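Local coordinates for protein beta-phenylalanine aminotransferase (Variovorax paradoxus, PDB 4AO9) that catalyses the pyridoxal-5'-phosphate-dependent transfer of the amino group from beta-phenylalanine, as a class-III aminotransferase, at residues M158-A163 and V195-L200. Residues are numbered along the deposited sequence; the frame is centred on the assembly and turned at random.
Sequences MALTAA and VPFDFL
Leu-160 and Phe-197 mark the closest backbone approach of helix segment 158-163 to segment 195-200, with 9.4 Å between their CA atoms, a spacing bridged entirely by side chains. The contact lies in the large domain of a fold-type I PLP enzyme, where helix 152-167 packs against the seven-stranded mixed sheet near one of its edge strands, 198-202. Before that strand the chain turns at Pro-196, the centre of an inverse gamma turn, and then directs Phe-197 at the helix. Leu-160 points back from the helix, and its chi2 of 176° sets CD1 anti to CA, extending this methyl toward the rims of two phenylalanine rings. CD1 lies 4.5 Å from CE2 of Phe-197, approaching that ring obliquely, and meets the other ring at its edge, 4.4 Å from CE1 of Phe-199. These are loose apolar contacts, and the two segments bury just 126 Å² between them. Ile-172 of strand 171-175 touches all three side chains, while Leu-160 also rests on Val-223 and Leu-225 of strand 221-226. Leu-157 and Leu-164, a turn before and after Leu-160, also pack on Phe-197, which further meets Pro-196 of the second subunit, so this edge of the sheet adjoins the dimer interface. The same helix begins in the cofactor pocket, which includes Gly-152, Thr-153 and Asn-156, but the Leu-160 side chain remains about 11 Å from PLP. Within segment 195-200 the two aromatic rings are steeply inclined, at about 70°, and CB of Phe-197 sits 3.6 Å above the Phe-199 ring plane, displaced toward the rim.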
loop_
_atom_site.group_PDB
_atom_site.type_symbol
_atom_site.label_atom_id
_atom_site.label_comp_id
_atom_site.label_asym_id
_atom_site.label_seq_id
_atom_site.Cartn_x
_atom_site.Cartn_y
_atom_site.Cartn_z
ATOM N N MET A 158 9.755 4.366 -1.646
ATOM C CA MET A 158 10.206 5.471 -0.829
ATOM C C MET A 158 11.691 5.446 -0.579
ATOM O O MET A 158 12.322 6.503 -0.556
ATOM C CB MET A 158 9.439 5.545 0.490
ATOM C CG MET A 158 7.949 5.800 0.335
ATOM S SD MET A 158 7.478 7.143 -0.786
ATOM C CE MET A 158 8.357 8.546 -0.099
ATOM N N ALA A 159 12.257 4.257 -0.371
ATOM C CA ALA A 159 13.709 4.143 -0.196
ATOM C C ALA A 159 14.447 4.655 -1.425
ATOM O O ALA A 159 15.438 5.380 -1.306
ATOM C CB ALA A 159 14.105 2.716 0.102
ATOM N N LEU A 160 13.972 4.253 -2.597
ATOM C CA LEU A 160 14.561 4.738 -3.851
ATOM C C LEU A 160 14.440 6.244 -3.991
ATOM O O LEU A 160 15.407 6.933 -4.334
ATOM C CB LEU A 160 13.952 4.027 -5.065
ATOM C CG LEU A 160 14.251 2.536 -5.196
ATOM C CD1 LEU A 160 13.482 1.970 -6.389
ATOM C CD2 LEU A 160 15.775 2.287 -5.331
ATOM N N THR A 161 13.256 6.772 -3.715
ATOM C CA THR A 161 12.989 8.194 -3.803
ATOM C C THR A 161 13.930 8.957 -2.880
ATOM O O THR A 161 14.510 9.984 -3.271
ATOM C CB THR A 161 11.526 8.432 -3.388
ATOM O OG1 THR A 161 10.682 7.775 -4.339
ATOM C CG2 THR A 161 11.202 9.913 -3.358
ATOM N N ALA A 162 14.091 8.446 -1.661
ATOM C CA ALA A 162 14.996 9.056 -0.689
ATOM C C ALA A 162 16.420 9.104 -1.226
ATOM O O ALA A 162 17.105 10.132 -1.122
ATOM C CB ALA A 162 14.956 8.277 0.618
ATOM N N ALA A 163 16.875 7.987 -1.783
ATOM C CA ALA A 163 18.252 7.888 -2.259
ATOM C C ALA A 163 18.525 8.817 -3.439
ATOM O O ALA A 163 19.587 9.465 -3.491
ATOM C CB ALA A 163 18.577 6.455 -2.615
ATOM N N VAL A 195 7.985 0.701 -12.808
ATOM C CA VAL A 195 8.051 2.158 -12.959
ATOM C C VAL A 195 9.322 2.576 -13.695
ATOM O O VAL A 195 10.381 2.001 -13.477
ATOM C CB VAL A 195 7.983 2.867 -11.581
ATOM C CG1 VAL A 195 8.407 4.356 -11.658
ATOM C CG2 VAL A 195 6.591 2.753 -11.015
ATOM N N PRO A 196 9.215 3.587 -14.564
ATOM C CA PRO A 196 10.335 3.968 -15.413
ATOM C C PRO A 196 11.399 4.846 -14.745
ATOM O O PRO A 196 11.734 5.916 -15.265
ATOM C CB PRO A 196 9.648 4.729 -16.560
ATOM C CG PRO A 196 8.456 5.336 -15.911
ATOM C CD PRO A 196 7.978 4.301 -14.939
ATOM N N PHE A 197 11.940 4.393 -13.615
ATOM C CA PHE A 197 13.216 4.931 -13.135
ATOM C C PHE A 197 14.308 4.515 -14.121
ATOM O O PHE A 197 14.096 3.636 -14.979
ATOM C CB PHE A 197 13.576 4.359 -11.756
ATOM C CG PHE A 197 12.724 4.857 -10.622
ATOM C CD1 PHE A 197 12.973 6.094 -10.021
ATOM C CD2 PHE A 197 11.709 4.061 -10.109
ATOM C CE1 PHE A 197 12.198 6.545 -8.938
ATOM C CE2 PHE A 197 10.932 4.504 -9.021
ATOM C CZ PHE A 197 11.175 5.746 -8.449
ATOM N N ASP A 198 15.478 5.140 -14.000
ATOM C CA ASP A 198 16.637 4.744 -14.792
ATOM C C ASP A 198 17.336 3.540 -14.151
ATOM O O ASP A 198 18.276 3.702 -13.375
ATOM C CB ASP A 198 17.610 5.915 -14.947
ATOM C CG ASP A 198 18.823 5.542 -15.777
ATOM O OD1 ASP A 198 18.690 4.669 -16.664
ATOM O OD2 ASP A 198 19.899 6.108 -15.522
ATOM N N PHE A 199 16.872 2.338 -14.475
ATOM C CA PHE A 199 17.449 1.117 -13.915
ATOM C C PHE A 199 18.587 0.554 -14.749
ATOM O O PHE A 199 18.442 0.383 -15.969
ATOM C CB PHE A 199 16.376 0.034 -13.776
ATOM C CG PHE A 199 15.357 0.312 -12.713
ATOM C CD1 PHE A 199 15.714 0.321 -11.366
ATOM C CD2 PHE A 199 14.018 0.544 -13.054
ATOM C CE1 PHE A 199 14.759 0.570 -10.370
ATOM C CE2 PHE A 199 13.073 0.794 -12.066
ATOM C CZ PHE A 199 13.434 0.797 -10.735
ATOM N N LEU A 200 19.693 0.229 -14.077
ATOM C CA LEU A 200 20.778 -0.561 -14.667
ATOM C C LEU A 200 20.705 -1.959 -14.051
ATOM O O LEU A 200 20.928 -2.122 -12.844
ATOM C CB LEU A 200 22.127 0.093 -14.376
ATOM C CG LEU A 200 23.384 -0.697 -14.748
ATOM C CD1 LEU A 200 23.423 -1.020 -16.244
ATOM C CD2 LEU A 200 24.618 0.092 -14.356
#